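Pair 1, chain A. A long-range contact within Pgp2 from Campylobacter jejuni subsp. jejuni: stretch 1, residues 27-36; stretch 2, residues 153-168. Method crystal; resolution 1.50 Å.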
# COMPACT_ATOMS: atom_id res chain seq x y z
N VAL A 27 -5.59 -4.19 12.03
CA VAL A 27 -4.25 -3.91 11.52
C VAL A 27 -3.65 -2.80 12.36
O VAL A 27 -4.32 -2.12 13.13
CB VAL A 27 -4.26 -3.51 10.02
CG1 VAL A 27 -4.92 -4.57 9.16
CG2 VAL A 27 -4.94 -2.16 9.81
N ALA A 28 -2.35 -2.61 12.18
CA ALA A 28 -1.66 -1.44 12.68
C ALA A 28 -1.08 -0.68 11.49
O ALA A 28 -0.67 -1.29 10.50
CB ALA A 28 -0.52 -1.81 13.63
N ILE A 29 -1.07 0.64 11.60
CA ILE A 29 -0.51 1.51 10.57
C ILE A 29 0.60 2.34 11.19
O ILE A 29 0.36 3.10 12.13
CB ILE A 29 -1.57 2.42 9.94
CG1 ILE A 29 -2.73 1.59 9.37
CG2 ILE A 29 -0.93 3.28 8.86
CD1 ILE A 29 -3.94 1.57 10.26
N VAL A 30 1.81 2.20 10.65
CA VAL A 30 2.95 3.02 11.04
C VAL A 30 2.96 4.22 10.10
O VAL A 30 3.28 4.10 8.92
CB VAL A 30 4.26 2.23 10.90
CG1 VAL A 30 5.46 3.08 11.28
CG2 VAL A 30 4.21 0.97 11.75
N LEU A 31 2.58 5.38 10.63
CA LEU A 31 2.44 6.61 9.85
C LEU A 31 3.63 7.51 10.14
O LEU A 31 3.82 7.94 11.29
CB LEU A 31 1.13 7.31 10.19
CG LEU A 31 0.85 8.66 9.51
CD1 LEU A 31 0.71 8.47 8.01
CD2 LEU A 31 -0.39 9.34 10.10
N THR A 32 4.43 7.79 9.12
CA THR A 32 5.58 8.68 9.22
C THR A 32 5.37 9.87 8.29
O THR A 32 4.96 9.70 7.14
CB THR A 32 6.87 7.95 8.81
OG1 THR A 32 7.06 6.80 9.64
CG2 THR A 32 8.09 8.85 8.94
N ASN A 33 5.69 11.06 8.79
CA ASN A 33 5.70 12.27 7.97
C ASN A 33 7.13 12.79 7.89
O ASN A 33 7.72 13.15 8.92
CB ASN A 33 4.76 13.33 8.54
CG ASN A 33 4.63 14.54 7.63
OD1 ASN A 33 5.57 15.34 7.49
ND2 ASN A 33 3.48 14.68 6.99
N LYS A 34 7.69 12.83 6.68
CA LYS A 34 9.10 13.20 6.52
C LYS A 34 9.37 14.67 6.81
O LYS A 34 10.52 15.02 7.10
CB LYS A 34 9.57 12.87 5.11
CG LYS A 34 9.73 11.38 4.84
CD LYS A 34 9.88 11.11 3.35
CE LYS A 34 11.14 11.74 2.77
NZ LYS A 34 11.27 11.50 1.31
N THR A 35 8.36 15.54 6.70
CA THR A 35 8.56 16.95 7.03
C THR A 35 8.43 17.17 8.54
O THR A 35 9.25 17.88 9.14
CB THR A 35 7.55 17.83 6.28
OG1 THR A 35 7.76 17.72 4.87
CG2 THR A 35 7.70 19.29 6.68
N ASP A 36 7.40 16.58 9.15
CA ASP A 36 7.16 16.78 10.58
C ASP A 36 8.16 16.02 11.44
O ASP A 36 8.33 16.35 12.62
CB ASP A 36 5.75 16.31 10.93
CG ASP A 36 4.67 17.08 10.20
OD1 ASP A 36 4.93 18.22 9.77
OD2 ASP A 36 3.55 16.54 10.06
N ASP A 153 3.23 -9.38 16.34
CA ASP A 153 2.16 -10.34 16.05
C ASP A 153 0.95 -9.71 15.39
O ASP A 153 -0.16 -10.25 15.48
CB ASP A 153 1.74 -11.12 17.31
CG ASP A 153 2.85 -12.00 17.84
OD1 ASP A 153 3.68 -12.47 17.04
OD2 ASP A 153 2.88 -12.23 19.07
N LYS A 154 1.13 -8.58 14.73
CA LYS A 154 0.06 -7.88 14.05
C LYS A 154 0.36 -7.81 12.56
O LYS A 154 1.50 -7.96 12.12
CB LYS A 154 -0.10 -6.45 14.58
CG LYS A 154 -0.59 -6.40 16.02
CD LYS A 154 -0.79 -4.97 16.48
CE LYS A 154 -1.35 -4.92 17.89
NZ LYS A 154 -1.47 -3.53 18.40
N LYS A 155 -0.70 -7.60 11.78
CA LYS A 155 -0.57 -7.17 10.39
C LYS A 155 -0.28 -5.68 10.40
O LYS A 155 -1.11 -4.88 10.84
CB LYS A 155 -1.86 -7.46 9.63
CG LYS A 155 -1.83 -7.09 8.15
CD LYS A 155 -0.87 -7.98 7.37
CE LYS A 155 -1.03 -7.78 5.86
NZ LYS A 155 -0.25 -8.78 5.08
N VAL A 156 0.90 -5.29 9.91
CA VAL A 156 1.42 -3.94 10.08
C VAL A 156 1.72 -3.34 8.72
O VAL A 156 2.52 -3.89 7.94
CB VAL A 156 2.67 -3.92 10.97
CG1 VAL A 156 3.12 -2.49 11.22
CG2 VAL A 156 2.36 -4.61 12.30
N PHE A 157 1.10 -2.20 8.44
CA PHE A 157 1.36 -1.43 7.24
C PHE A 157 2.20 -0.20 7.56
O PHE A 157 2.28 0.26 8.71
CB PHE A 157 0.03 -1.01 6.60
CG PHE A 157 -0.76 -2.16 6.09
CD1 PHE A 157 -0.29 -2.93 5.04
CD2 PHE A 157 -1.97 -2.51 6.67
CE1 PHE A 157 -1.01 -4.00 4.57
CE2 PHE A 157 -2.70 -3.58 6.20
CZ PHE A 157 -2.22 -4.33 5.16
N VAL A 158 2.81 0.34 6.51
CA VAL A 158 3.73 1.46 6.60
C VAL A 158 3.21 2.52 5.64
O VAL A 158 3.11 2.27 4.43
CB VAL A 158 5.15 1.04 6.21
CG1 VAL A 158 6.10 2.23 6.06
CG2 VAL A 158 5.67 0.05 7.24
N MET A 159 2.88 3.69 6.17
CA MET A 159 2.33 4.79 5.39
C MET A 159 3.27 5.96 5.62
O MET A 159 3.38 6.46 6.74
CB MET A 159 0.91 5.09 5.86
CG MET A 159 0.25 6.24 5.15
SD MET A 159 -1.47 6.38 5.66
CE MET A 159 -1.88 7.97 4.96
N THR A 160 3.98 6.38 4.57
CA THR A 160 4.97 7.43 4.68
C THR A 160 4.59 8.60 3.79
O THR A 160 4.45 8.45 2.57
CB THR A 160 6.36 6.91 4.34
OG1 THR A 160 6.64 5.82 5.23
CG2 THR A 160 7.40 8.00 4.52
N GLU A 161 4.40 9.75 4.42
CA GLU A 161 4.07 11.01 3.78
C GLU A 161 5.33 11.85 3.60
O GLU A 161 6.26 11.79 4.41
CB GLU A 161 3.11 11.82 4.66
CG GLU A 161 1.82 11.14 4.97
CD GLU A 161 0.98 11.87 5.98
OE1 GLU A 161 1.53 12.56 6.87
OE2 GLU A 161 -0.26 11.75 5.91
N GLU A 162 5.33 12.67 2.55
CA GLU A 162 6.41 13.63 2.36
C GLU A 162 6.18 14.88 3.19
O GLU A 162 7.02 15.27 4.00
CB GLU A 162 6.52 13.99 0.88
CG GLU A 162 7.62 14.98 0.55
CD GLU A 162 8.99 14.36 0.51
OE1 GLU A 162 9.95 15.13 0.31
OE2 GLU A 162 9.10 13.13 0.68
N LYS A 163 5.05 15.55 2.97
CA LYS A 163 4.74 16.79 3.66
C LYS A 163 3.25 16.86 3.96
O LYS A 163 2.86 16.95 5.12
CB LYS A 163 5.15 18.00 2.81
CG LYS A 163 4.86 19.34 3.44
CD LYS A 163 5.17 20.47 2.47
CE LYS A 163 4.91 21.83 3.10
NZ LYS A 163 5.92 22.15 4.15
N GLU A 164 2.43 16.80 2.92
CA GLU A 164 0.99 16.92 3.09
C GLU A 164 0.43 15.73 3.86
O GLU A 164 0.89 14.59 3.74
CB GLU A 164 0.29 17.03 1.74
CG GLU A 164 0.75 18.23 0.92
CD GLU A 164 0.56 19.54 1.65
OE1 GLU A 164 -0.49 19.72 2.30
OE2 GLU A 164 1.47 20.40 1.58
N LYS A 165 -0.58 16.02 4.68
CA LYS A 165 -1.32 15.00 5.40
C LYS A 165 -2.29 14.34 4.44
O LYS A 165 -3.15 15.01 3.86
CB LYS A 165 -2.06 15.69 6.55
CG LYS A 165 -2.95 14.82 7.40
CD LYS A 165 -3.54 15.67 8.53
CE LYS A 165 -4.57 14.93 9.35
NZ LYS A 165 -5.12 15.80 10.43
N ILE A 166 -2.13 13.03 4.26
CA ILE A 166 -2.90 12.26 3.28
C ILE A 166 -3.86 11.38 4.06
O ILE A 166 -3.42 10.54 4.86
CB ILE A 166 -1.98 11.43 2.38
CG1 ILE A 166 -0.95 12.35 1.70
CG2 ILE A 166 -2.78 10.66 1.34
CD1 ILE A 166 -1.53 13.54 0.98
N ARG A 167 -5.16 11.57 3.85
CA ARG A 167 -6.15 10.75 4.52
C ARG A 167 -7.19 10.27 3.52
O ARG A 167 -7.58 11.00 2.60
CB ARG A 167 -6.84 11.51 5.64
CG ARG A 167 -5.89 11.96 6.74
CD ARG A 167 -5.28 10.79 7.52
NE ARG A 167 -4.47 11.28 8.63
CZ ARG A 167 -3.18 11.59 8.55
NH1 ARG A 167 -2.52 11.44 7.41
NH2 ARG A 167 -2.54 12.04 9.62
N ALA A 168 -7.63 9.03 3.71
CA ALA A 168 -8.69 8.48 2.90
C ALA A 168 -10.00 9.19 3.20
O ALA A 168 -10.22 9.72 4.30
CB ALA A 168 -8.85 6.99 3.18
O HOH W 1 5.92 5.00 7.96
O HOH W 2 4.19 18.79 6.90
O HOH W 3 1.42 17.62 7.96

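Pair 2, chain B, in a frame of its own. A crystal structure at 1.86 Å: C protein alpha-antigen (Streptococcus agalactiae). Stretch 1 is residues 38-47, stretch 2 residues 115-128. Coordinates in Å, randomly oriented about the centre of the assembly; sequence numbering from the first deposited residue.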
# COMPACT_ATOMS: atom_id res chain seq x y z
N ASN B 38 5.87 -5.49 -10.65
CA ASN B 38 5.92 -5.42 -12.11
C ASN B 38 6.65 -4.15 -12.59
O ASN B 38 6.29 -3.56 -13.61
CB ASN B 38 4.51 -5.50 -12.72
CG ASN B 38 3.84 -6.86 -12.48
OD1 ASN B 38 4.43 -7.91 -12.71
ND2 ASN B 38 2.59 -6.83 -12.02
N GLY B 39 7.64 -3.71 -11.82
CA GLY B 39 8.39 -2.50 -12.16
C GLY B 39 7.64 -1.21 -11.93
O GLY B 39 8.11 -0.14 -12.32
N ASN B 40 6.47 -1.30 -11.29
CA ASN B 40 5.69 -0.14 -10.93
C ASN B 40 5.71 0.11 -9.43
O ASN B 40 5.99 -0.81 -8.64
CB ASN B 40 4.24 -0.32 -11.40
CG ASN B 40 4.15 -0.57 -12.86
OD1 ASN B 40 5.00 -0.08 -13.63
ND2 ASN B 40 3.16 -1.35 -13.27
N ALA B 41 5.44 1.35 -9.04
CA ALA B 41 5.44 1.67 -7.63
C ALA B 41 4.04 1.81 -7.07
O ALA B 41 3.10 2.20 -7.79
CB ALA B 41 6.27 2.94 -7.34
N TYR B 42 3.92 1.53 -5.78
CA TYR B 42 2.67 1.69 -5.02
C TYR B 42 2.99 2.24 -3.67
O TYR B 42 3.96 1.81 -3.05
CB TYR B 42 2.04 0.32 -4.75
CG TYR B 42 1.57 -0.38 -5.98
CD1 TYR B 42 2.47 -1.02 -6.83
CD2 TYR B 42 0.21 -0.43 -6.29
CE1 TYR B 42 2.03 -1.65 -7.99
CE2 TYR B 42 -0.24 -1.10 -7.42
CZ TYR B 42 0.67 -1.69 -8.27
OH TYR B 42 0.22 -2.36 -9.39
N ILE B 43 2.16 3.16 -3.20
CA ILE B 43 2.34 3.80 -1.89
C ILE B 43 0.97 3.88 -1.23
O ILE B 43 -0.00 4.33 -1.85
CB ILE B 43 2.95 5.21 -2.06
CG1 ILE B 43 4.44 5.09 -2.48
CG2 ILE B 43 2.81 6.03 -0.77
CD1 ILE B 43 5.13 6.49 -2.79
N ASP B 44 0.90 3.42 0.01
CA ASP B 44 -0.33 3.43 0.80
C ASP B 44 -0.22 4.62 1.75
O ASP B 44 0.72 4.68 2.55
CB ASP B 44 -0.39 2.11 1.59
CG ASP B 44 -1.68 1.94 2.36
OD1 ASP B 44 -2.52 2.88 2.45
OD2 ASP B 44 -1.92 0.85 2.88
N LEU B 45 -1.15 5.57 1.63
CA LEU B 45 -1.10 6.76 2.48
C LEU B 45 -1.20 6.42 3.96
O LEU B 45 -0.72 7.18 4.81
CB LEU B 45 -2.18 7.75 2.09
CG LEU B 45 -2.12 8.27 0.64
CD1 LEU B 45 -3.20 9.28 0.38
CD2 LEU B 45 -0.76 8.94 0.42
N TYR B 46 -1.78 5.26 4.28
CA TYR B 46 -1.77 4.79 5.68
C TYR B 46 -0.33 4.71 6.19
O TYR B 46 -0.02 5.18 7.31
CB TYR B 46 -2.47 3.42 5.78
CG TYR B 46 -2.36 2.78 7.15
CD1 TYR B 46 -1.42 1.82 7.40
CD2 TYR B 46 -3.22 3.18 8.20
CE1 TYR B 46 -1.31 1.23 8.66
CE2 TYR B 46 -3.13 2.57 9.48
CZ TYR B 46 -2.17 1.60 9.68
OH TYR B 46 -2.03 0.99 10.91
N ASP B 47 0.53 4.12 5.36
CA ASP B 47 1.96 3.94 5.66
C ASP B 47 2.66 5.28 5.69
O ASP B 47 3.51 5.52 6.56
CB ASP B 47 2.65 3.05 4.63
CG ASP B 47 2.16 1.62 4.65
OD1 ASP B 47 2.54 0.87 3.70
OD2 ASP B 47 1.44 1.14 5.55
N SER B 115 12.01 7.20 -14.20
CA SER B 115 10.57 7.45 -14.11
C SER B 115 9.87 6.14 -13.79
O SER B 115 10.16 5.12 -14.42
CB SER B 115 10.06 7.94 -15.47
OG SER B 115 10.81 9.06 -15.89
N VAL B 116 8.96 6.18 -12.82
CA VAL B 116 8.22 5.00 -12.37
C VAL B 116 6.71 5.34 -12.35
O VAL B 116 6.30 6.34 -11.77
CB VAL B 116 8.67 4.57 -10.92
CG1 VAL B 116 8.26 3.17 -10.64
CG2 VAL B 116 10.23 4.70 -10.72
N ALA B 117 5.88 4.51 -12.97
CA ALA B 117 4.42 4.65 -12.81
C ALA B 117 4.10 4.41 -11.33
O ALA B 117 4.72 3.54 -10.71
CB ALA B 117 3.71 3.62 -13.65
N LEU B 118 3.17 5.19 -10.79
CA LEU B 118 2.86 5.19 -9.35
C LEU B 118 1.34 5.04 -9.14
O LEU B 118 0.54 5.74 -9.77
CB LEU B 118 3.34 6.49 -8.67
CG LEU B 118 2.92 6.68 -7.21
CD1 LEU B 118 3.53 5.49 -6.39
CD2 LEU B 118 3.41 8.06 -6.67
N THR B 119 0.97 4.16 -8.23
CA THR B 119 -0.41 4.03 -7.79
C THR B 119 -0.49 4.44 -6.33
O THR B 119 0.20 3.86 -5.49
CB THR B 119 -0.81 2.54 -7.90
OG1 THR B 119 -0.87 2.18 -9.28
CG2 THR B 119 -2.29 2.32 -7.36
N ILE B 120 -1.31 5.44 -6.01
CA ILE B 120 -1.43 5.84 -4.62
C ILE B 120 -2.78 5.30 -4.12
O ILE B 120 -3.79 5.45 -4.78
CB ILE B 120 -1.39 7.37 -4.45
CG1 ILE B 120 -0.06 7.96 -4.97
CG2 ILE B 120 -1.57 7.72 -2.99
CD1 ILE B 120 -0.12 9.48 -5.13
N TYR B 121 -2.76 4.69 -2.94
CA TYR B 121 -4.00 4.15 -2.37
C TYR B 121 -3.99 4.44 -0.89
O TYR B 121 -3.03 5.00 -0.37
CB TYR B 121 -4.12 2.66 -2.68
CG TYR B 121 -3.11 1.72 -2.02
CD1 TYR B 121 -1.80 1.60 -2.51
CD2 TYR B 121 -3.48 0.90 -0.94
CE1 TYR B 121 -0.89 0.69 -1.92
CE2 TYR B 121 -2.58 -0.00 -0.35
CZ TYR B 121 -1.29 -0.11 -0.85
OH TYR B 121 -0.38 -0.98 -0.30
N ASP B 122 -5.07 4.10 -0.21
CA ASP B 122 -5.14 4.40 1.21
C ASP B 122 -5.97 3.30 1.85
O ASP B 122 -7.17 3.21 1.59
CB ASP B 122 -5.84 5.72 1.44
CG ASP B 122 -5.70 6.20 2.85
OD1 ASP B 122 -5.23 5.42 3.72
OD2 ASP B 122 -5.99 7.36 3.17
N SER B 123 -5.31 2.47 2.66
CA SER B 123 -6.01 1.39 3.36
C SER B 123 -6.60 1.84 4.74
O SER B 123 -7.15 1.02 5.47
CB SER B 123 -5.08 0.20 3.55
OG SER B 123 -4.00 0.54 4.42
N THR B 124 -6.52 3.13 5.05
CA THR B 124 -6.91 3.62 6.38
C THR B 124 -8.34 3.21 6.80
O THR B 124 -8.55 2.69 7.91
CB THR B 124 -6.72 5.15 6.49
OG1 THR B 124 -5.31 5.47 6.41
CG2 THR B 124 -7.12 5.63 7.90
N THR B 125 -9.31 3.47 5.93
CA THR B 125 -10.70 3.16 6.30
C THR B 125 -10.95 1.65 6.37
O THR B 125 -11.66 1.17 7.27
CB THR B 125 -11.64 3.82 5.33
OG1 THR B 125 -11.49 5.25 5.46
CG2 THR B 125 -13.10 3.55 5.75
N LEU B 126 -10.39 0.91 5.41
CA LEU B 126 -10.43 -0.54 5.49
C LEU B 126 -9.87 -1.03 6.81
O LEU B 126 -10.48 -1.88 7.48
CB LEU B 126 -9.66 -1.18 4.32
CG LEU B 126 -9.44 -2.70 4.27
CD1 LEU B 126 -10.82 -3.43 4.22
CD2 LEU B 126 -8.62 -3.03 3.01
N ARG B 127 -8.72 -0.49 7.22
CA ARG B 127 -8.10 -0.98 8.46
C ARG B 127 -8.96 -0.67 9.69
O ARG B 127 -9.08 -1.48 10.60
CB ARG B 127 -6.69 -0.41 8.62
CG ARG B 127 -5.65 -1.08 7.69
CD ARG B 127 -4.26 -0.34 7.73
NE ARG B 127 -3.31 -0.94 6.79
CZ ARG B 127 -2.69 -2.10 6.96
NH1 ARG B 127 -1.87 -2.54 6.03
NH2 ARG B 127 -2.87 -2.83 8.07
N ASP B 128 -9.58 0.51 9.69
CA ASP B 128 -10.50 0.89 10.76
C ASP B 128 -11.69 -0.05 10.76
O ASP B 128 -12.11 -0.51 11.82
CB ASP B 128 -11.04 2.30 10.53
CG ASP B 128 -10.04 3.37 10.89
OD1 ASP B 128 -9.04 3.04 11.56
OD2 ASP B 128 -10.19 4.56 10.56
O HOH W 4 6.95 1.95 -14.02
O HOH W 5 1.62 1.48 -10.16
O HOH W 6 2.23 -0.24 -0.82
O HOH W 7 -0.41 -0.82 4.10

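The sharpest difference lies where the paired strands end. Asn A33 in pair 1 and Asp B44 in pair 2 fall together to 0.3 Å in CA and in side-chain centre, and both take the t rotamer, yet across the contact one donates and the other accepts. In pair 1, Asn A33 ND2 gives hydrogen bonds to Glu A161 OE1 (2.9 Å) and to Lys A163 O (3.0 Å), while its OD1 accepts from Asp A36 N at 2.8 Å. In pair 2 the carboxylate has no proton to offer, and the loop after the partner strand supplies them: Ser B123 N donates to Asp B44 OD1 at 2.8 Å and Ser B123 OG to Asp B44 OD2 at 2.6 Å. Asp B44 OD1 also accepts from Tyr B46 N (3.1 Å), capping the helix that starts there.

The frame beneath is shared. Two parallel strands cross at -23° in each pair, and 14 residues superpose with an RMSD of 0.8 Å. Over the matched residues the ladder agrees rung for rung: Val A30 N to Phe A157 O (2.8 Å) corresponds to Ala B41 N to Ala B117 O (2.8 Å), and Lys A34 N to Glu A161 O (2.9 Å) to Leu B45 N to Tyr B121 O (2.8 Å).

Side chains fill this frame differently. Glu A161 matches Tyr B121. The glutamate, held by Arg A167 NH1 at 2.7 Å from its OE2 in a salt bridge, meets the asparagine with charge; the tyrosine instead lays a ring face against Asp B44, whose CB sits 3.8 Å from the centroid of the Tyr B121 ring. One step before on the same face, Leu A31 packs CD1 on Met A159 CG at 3.7 Å, whereas at the matched positions Tyr B42 CD2 meets Thr B119 CB at 3.5 Å.

The other face carries Thr A32 and Thr A160 in pair 1, Ile B43 and Ile B120 in pair 2. The threonines share water 1, 2.7 Å from Thr A32 OG1 and 2.9 Å from Thr A160 OG1; the isoleucines make the same positions wholly apolar. Just beyond, Lys A34 NZ forms a salt bridge with Glu A162 OE2 at 2.8 Å, while the matched Leu B45 rests its CG on Ile B120 CG2 at 3.7 Å. Next, Thr A35 OG1 donates to Glu A162 O at 2.7 Å, but Tyr B46 stacks under the guanidinium of Arg B127, with Arg B127 CD 3.3 Å from the centroid of the Tyr B46 ring.

The rule is a fixed backbone ladder with an amide or carboxylate at its end; in these two pairs the neighbours accept where the end residue is an amide that donates, and donate where it is a carboxylate.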